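Local atomic coordinates of DNA replication protein DnaC (Aquifex aeolicus, PDB entry 3ECC), a protein that serves as a helicase loader in the initiation of bacterial DNA replication and probably binds ATP to do so. Residues Leu121-Ile126 with Glu164-Lys169; Asn20-Thr25 with Glu175-Lys180. All coordinates share one frame; numbering follows the deposited sequence.

Interaction 1: residues Leu121-Ile126 with Glu164-Lys169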
loop_
_atom_site.group_PDB
_atom_site.type_symbol
_atom_site.label_atom_id
_atom_site.label_comp_id
_atom_site.label_asym_id
_atom_site.label_seq_id
_atom_site.Cartn_x
_atom_site.Cartn_y
_atom_site.Cartn_z
ATOM N N LEU A 121 -11.156 2.124 -11.065
ATOM C CA LEU A 121 -9.711 2.257 -11.166
ATOM C C LEU A 121 -8.957 1.411 -10.152
ATOM O O LEU A 121 -7.972 0.768 -10.498
ATOM C CB LEU A 121 -9.301 3.722 -11.018
ATOM C CG LEU A 121 -9.366 4.575 -12.276
ATOM C CD1 LEU A 121 -9.388 6.045 -11.903
ATOM C CD2 LEU A 121 -8.183 4.265 -13.182
ATOM N N ILE A 122 -9.421 1.413 -8.905
ATOM C CA ILE A 122 -8.787 0.624 -7.849
ATOM C C ILE A 122 -8.784 -0.859 -8.218
ATOM O O ILE A 122 -7.734 -1.509 -8.195
ATOM C CB ILE A 122 -9.475 0.845 -6.492
ATOM C CG1 ILE A 122 -9.205 2.264 -5.989
ATOM C CG2 ILE A 122 -8.986 -0.160 -5.471
ATOM C CD1 ILE A 122 -10.170 2.725 -4.901
ATOM N N SER A 123 -9.952 -1.379 -8.592
ATOM C CA SER A 123 -10.063 -2.744 -9.090
ATOM C C SER A 123 -9.195 -3.002 -10.330
ATOM O O SER A 123 -8.675 -4.099 -10.510
ATOM C CB SER A 123 -11.519 -3.091 -9.389
ATOM O OG SER A 123 -11.639 -4.450 -9.772
ATOM N N TYR A 124 -9.055 -1.993 -11.183
ATOM C CA TYR A 124 -8.241 -2.112 -12.390
ATOM C C TYR A 124 -6.753 -2.219 -12.066
ATOM O O TYR A 124 -6.073 -3.130 -12.532
ATOM C CB TYR A 124 -8.483 -0.921 -13.316
ATOM C CG TYR A 124 -7.678 -0.948 -14.598
ATOM C CD1 TYR A 124 -7.565 -2.113 -15.354
ATOM C CD2 TYR A 124 -7.068 0.202 -15.081
ATOM C CE1 TYR A 124 -6.833 -2.138 -16.544
ATOM C CE2 TYR A 124 -6.342 0.187 -16.272
ATOM C CZ TYR A 124 -6.231 -0.987 -16.997
ATOM O OH TYR A 124 -5.512 -1.011 -18.173
ATOM N N ILE A 125 -6.251 -1.280 -11.267
ATOM C CA ILE A 125 -4.840 -1.234 -10.906
ATOM C C ILE A 125 -4.396 -2.471 -10.115
ATOM O O ILE A 125 -3.280 -2.953 -10.277
ATOM C CB ILE A 125 -4.522 0.066 -10.126
ATOM C CG1 ILE A 125 -4.554 1.271 -11.077
ATOM C CG2 ILE A 125 -3.183 -0.039 -9.419
ATOM C CD1 ILE A 125 -4.501 2.622 -10.369
ATOM N N ILE A 126 -5.287 -2.990 -9.279
ATOM C CA ILE A 126 -4.973 -4.132 -8.434
ATOM C C ILE A 126 -5.054 -5.480 -9.177
ATOM O O ILE A 126 -4.219 -6.371 -8.966
ATOM C CB ILE A 126 -5.846 -4.133 -7.167
ATOM C CG1 ILE A 126 -5.312 -3.079 -6.198
ATOM C CG2 ILE A 126 -5.854 -5.506 -6.514
ATOM C CD1 ILE A 126 -6.342 -2.518 -5.276
ATOM N N GLU A 164 -15.351 -7.668 -2.713
ATOM C CA GLU A 164 -14.739 -8.946 -2.326
ATOM C C GLU A 164 -13.591 -9.366 -3.242
ATOM O O GLU A 164 -12.572 -9.866 -2.776
ATOM C CB GLU A 164 -15.792 -10.056 -2.320
ATOM C CG GLU A 164 -16.874 -9.908 -1.267
ATOM C CD GLU A 164 -16.356 -10.151 0.147
ATOM O OE1 GLU A 164 -15.304 -10.821 0.300
ATOM O OE2 GLU A 164 -17.004 -9.670 1.108
ATOM N N ASN A 165 -13.779 -9.175 -4.548
ATOM C CA ASN A 165 -12.786 -9.548 -5.563
ATOM C C ASN A 165 -11.411 -8.933 -5.283
ATOM O O ASN A 165 -10.393 -9.633 -5.260
ATOM C CB ASN A 165 -13.287 -9.134 -6.958
ATOM C CG ASN A 165 -12.587 -9.880 -8.093
ATOM O OD1 ASN A 165 -12.180 -11.030 -7.944
ATOM N ND2 ASN A 165 -12.475 -9.229 -9.247
ATOM N N VAL A 166 -11.403 -7.626 -5.027
ATOM C CA VAL A 166 -10.173 -6.871 -4.786
ATOM C C VAL A 166 -9.456 -7.301 -3.493
ATOM O O VAL A 166 -8.271 -7.647 -3.515
ATOM C CB VAL A 166 -10.461 -5.350 -4.776
ATOM C CG1 VAL A 166 -9.263 -4.572 -4.316
ATOM C CG2 VAL A 166 -10.867 -4.898 -6.158
ATOM N N VAL A 167 -10.189 -7.311 -2.383
ATOM C CA VAL A 167 -9.628 -7.681 -1.080
ATOM C C VAL A 167 -9.116 -9.121 -1.058
ATOM O O VAL A 167 -8.188 -9.445 -0.324
ATOM C CB VAL A 167 -10.660 -7.473 0.049
ATOM C CG1 VAL A 167 -10.074 -7.853 1.393
ATOM C CG2 VAL A 167 -11.105 -6.040 0.066
ATOM N N SER A 168 -9.722 -9.967 -1.883
ATOM C CA SER A 168 -9.305 -11.345 -2.037
ATOM C C SER A 168 -7.946 -11.418 -2.719
ATOM O O SER A 168 -7.094 -12.216 -2.334
ATOM C CB SER A 168 -10.358 -12.094 -2.858
ATOM O OG SER A 168 -9.932 -13.388 -3.226
ATOM N N LYS A 169 -7.764 -10.603 -3.752
ATOM C CA LYS A 169 -6.499 -10.561 -4.485
ATOM C C LYS A 169 -5.402 -9.875 -3.671
ATOM O O LYS A 169 -4.245 -10.279 -3.724
ATOM C CB LYS A 169 -6.682 -9.873 -5.844
ATOM C CG LYS A 169 -7.566 -10.652 -6.798
ATOM C CD LYS A 169 -7.625 -10.005 -8.163
ATOM C CE LYS A 169 -8.396 -10.870 -9.149
ATOM N NZ LYS A 169 -9.850 -10.910 -8.817
#

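Interaction 2: residues Asn20-Thr25 with Glu175-Lys180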
loop_
_atom_site.group_PDB
_atom_site.type_symbol
_atom_site.label_atom_id
_atom_site.label_comp_id
_atom_site.label_asym_id
_atom_site.label_seq_id
_atom_site.Cartn_x
_atom_site.Cartn_y
_atom_site.Cartn_z
ATOM N N ASN A 20 7.512 -3.637 16.265
ATOM C CA ASN A 20 8.770 -4.368 16.226
ATOM C C ASN A 20 8.736 -5.549 15.265
ATOM O O ASN A 20 9.698 -5.792 14.543
ATOM C CB ASN A 20 9.171 -4.842 17.626
ATOM C CG ASN A 20 10.508 -5.561 17.628
ATOM O OD1 ASN A 20 11.564 -4.935 17.484
ATOM N ND2 ASN A 20 10.470 -6.880 17.764
ATOM N N ARG A 21 7.630 -6.281 15.264
ATOM C CA ARG A 21 7.485 -7.424 14.368
ATOM C C ARG A 21 7.362 -6.972 12.918
ATOM O O ARG A 21 7.910 -7.603 12.013
ATOM C CB ARG A 21 6.284 -8.281 14.768
ATOM C CG ARG A 21 6.414 -8.905 16.140
ATOM C CD ARG A 21 5.499 -10.091 16.280
ATOM N NE ARG A 21 4.579 -9.901 17.401
ATOM C CZ ARG A 21 3.302 -9.541 17.270
ATOM N NH1 ARG A 21 2.780 -9.338 16.061
ATOM N NH2 ARG A 21 2.546 -9.383 18.351
ATOM N N ALA A 22 6.649 -5.870 12.711
ATOM C CA ALA A 22 6.540 -5.265 11.394
ATOM C C ALA A 22 7.917 -4.895 10.851
ATOM O O ALA A 22 8.227 -5.174 9.696
ATOM C CB ALA A 22 5.644 -4.048 11.447
ATOM N N LEU A 23 8.746 -4.282 11.692
ATOM C CA LEU A 23 10.092 -3.868 11.282
ATOM C C LEU A 23 10.944 -5.059 10.853
ATOM O O LEU A 23 11.644 -4.993 9.842
ATOM C CB LEU A 23 10.788 -3.062 12.393
ATOM C CG LEU A 23 12.259 -2.659 12.205
ATOM C CD1 LEU A 23 12.447 -1.763 10.981
ATOM C CD2 LEU A 23 12.804 -1.979 13.457
ATOM N N LEU A 24 10.872 -6.146 11.615
ATOM C CA LEU A 24 11.636 -7.355 11.299
ATOM C C LEU A 24 11.091 -8.037 10.042
ATOM O O LEU A 24 11.857 -8.534 9.218
ATOM C CB LEU A 24 11.656 -8.331 12.490
ATOM C CG LEU A 24 12.329 -7.836 13.789
ATOM C CD1 LEU A 24 12.059 -8.776 14.954
ATOM C CD2 LEU A 24 13.837 -7.591 13.627
ATOM N N THR A 25 9.770 -8.027 9.889
ATOM C CA THR A 25 9.139 -8.580 8.697
ATOM C C THR A 25 9.441 -7.751 7.443
ATOM O O THR A 25 9.532 -8.298 6.343
ATOM C CB THR A 25 7.619 -8.732 8.869
ATOM O OG1 THR A 25 7.344 -9.504 10.044
ATOM C CG2 THR A 25 7.023 -9.437 7.668
ATOM N N GLU A 175 1.426 -9.820 2.382
ATOM C CA GLU A 175 1.395 -10.276 3.758
ATOM C C GLU A 175 0.788 -9.190 4.645
ATOM O O GLU A 175 1.119 -8.013 4.508
ATOM C CB GLU A 175 2.801 -10.630 4.233
ATOM C CG GLU A 175 2.841 -11.849 5.139
ATOM C CD GLU A 175 4.002 -11.809 6.109
ATOM O OE1 GLU A 175 5.159 -11.672 5.641
ATOM O OE2 GLU A 175 3.758 -11.908 7.333
ATOM N N LEU A 176 -0.104 -9.586 5.547
ATOM C CA LEU A 176 -0.797 -8.624 6.398
ATOM C C LEU A 176 -0.004 -8.319 7.666
ATOM O O LEU A 176 0.426 -9.227 8.374
ATOM C CB LEU A 176 -2.198 -9.127 6.757
ATOM C CG LEU A 176 -3.179 -8.097 7.336
ATOM C CD1 LEU A 176 -3.938 -7.370 6.216
ATOM C CD2 LEU A 176 -4.152 -8.755 8.319
ATOM N N LEU A 177 0.174 -7.034 7.950
ATOM C CA LEU A 177 0.845 -6.605 9.172
ATOM C C LEU A 177 -0.006 -5.607 9.950
ATOM O O LEU A 177 -0.091 -4.435 9.595
ATOM C CB LEU A 177 2.219 -6.000 8.857
ATOM C CG LEU A 177 3.339 -6.954 8.409
ATOM C CD1 LEU A 177 4.484 -6.174 7.780
ATOM C CD2 LEU A 177 3.853 -7.822 9.559
ATOM N N VAL A 178 -0.643 -6.073 11.013
ATOM C CA VAL A 178 -1.431 -5.175 11.829
ATOM C C VAL A 178 -0.555 -4.378 12.774
ATOM O O VAL A 178 0.352 -4.919 13.407
ATOM C CB VAL A 178 -2.495 -5.910 12.619
ATOM C CG1 VAL A 178 -3.351 -4.916 13.370
ATOM C CG2 VAL A 178 -3.344 -6.723 11.678
ATOM N N ILE A 179 -0.828 -3.080 12.854
ATOM C CA ILE A 179 -0.064 -2.178 13.700
ATOM C C ILE A 179 -0.984 -1.524 14.713
ATOM O O ILE A 179 -1.987 -0.906 14.350
ATOM C CB ILE A 179 0.643 -1.115 12.859
ATOM C CG1 ILE A 179 1.549 -1.793 11.840
ATOM C CG2 ILE A 179 1.435 -0.171 13.739
ATOM C CD1 ILE A 179 2.265 -0.832 10.984
ATOM N N LYS A 180 -0.646 -1.675 15.990
ATOM C CA LYS A 180 -1.573 -1.342 17.061
ATOM C C LYS A 180 -1.023 -0.345 18.070
ATOM O O LYS A 180 -1.270 -0.463 19.265
ATOM C CB LYS A 180 -2.054 -2.611 17.763
ATOM C CG LYS A 180 -2.924 -3.479 16.885
ATOM C CD LYS A 180 -3.976 -4.230 17.696
ATOM C CE LYS A 180 -3.385 -5.456 18.388
ATOM N NZ LYS A 180 -3.235 -6.615 17.452
#

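Interaction 1: residues Leu121-Ile126 with Glu164-Lys169
V166 points from helix 164-173 at helix 116-131 and splits its two methyls between S123 and I126. Its CB lies on the near side of the helix, and the branches part from there. CG1, anti to the backbone N (chi1 171°), meets the end of I126, with V166 CG1 3.7 Å from I126 CD1; the I126 CG2 branch is a little farther off, 4.2 Å from V166 CG1. The two side chains cross at about a right angle, and the pair is purely apolar. CG2, the other branch, lies along S123 from CA to OG: V166 CG2 is 3.7 Å from S123 CA, and the serine's CB and OG lie at much the same distance. With only an alanine here, I126 CD1 and S123 would probably lose their methyl partners and a gap would open between the helices. The axes of the two segments approach to 10.0 Å, 33° from parallel. Each helix runs on into a strand of the parallel sheet, 136-141 and 174-178, in this P-loop NTPase fold. One turn on, I126 CG2 faces K169 at longer range, 4.5 Å from K169 CB. S123 is partly exposed, whereas V166 and I126 are buried. Helix 153-162 packs against both helices, with L162 on I122 and L158 and A159 on V167, while I79 of helix 75-86 also touches I122.

Interaction 2: residues Asn20-Thr25 with Glu175-Lys180
L177 and T25 reach toward each other tip to tip, and together with A22 they make up most of the contact between helix 17-31 and strand 174-178. The leucine's CG stands anti to its carbonyl carbon (chi1 -72°), and its two methyls spread against the helix. L177 CD2 is 3.9 Å from both T25 CB and T25 OG1, while L177 CD1 comes within 4.1 Å of T25 CG2. A22 lies one turn back along the helix: L177 CD2 is 4.1 Å from A22 CA, and A22 CB, pointing at the strand, makes a looser contact, 4.4 Å from L177 CD1.

A bond within its own helix fixes the threonine's hydroxyl. With chi1 at -54°, OG1 lies beside the backbone N and bends back to give a hydrogen bond to R21 O, T25 OG1 to R21 O measuring 2.8 Å. This hydroxyl stands above the carbonyl plane, 38° out of it, and T25 N reaches the same oxygen from the opposite face. R21 O is thus gripped twice, and the methyl CG2 is left to face the strand. There it also meets the carboxylate of E175, an exposed residue, with T25 CG2 3.5 Å from E175 OE1.

Within the sheet, E175 and L177 make backbone hydrogen bonds with T42 of strand 40-45. Y12, which binds ADP, lies about 6 Å from A22 between side chains. The N-terminal helix thus packs on an outermost strand of the parallel sheet, whose strand order 2-3-4-1-5 is that of AAA+ P-loop ATPases.

Overall arrangement
From the N terminus, the chain first enters helix 17-31, whose residues 20-25 meet strand 174-178 only near the C-terminal end; interaction 2 therefore closes a loop of 149 residues that takes in nearly the whole nucleotide-binding core. Interaction 1 closes a much shorter loop, 37 residues holding strand 136-141 and helix 153-162, and falls wholly within the larger one; the two do not cross. Helix 164-173 of interaction 1 passes straight into the strand used by interaction 2. Their centres are 22 Å apart and they do not touch. One contact joins two helices beside the sheet, the other joins the N-terminal helix to an outermost strand.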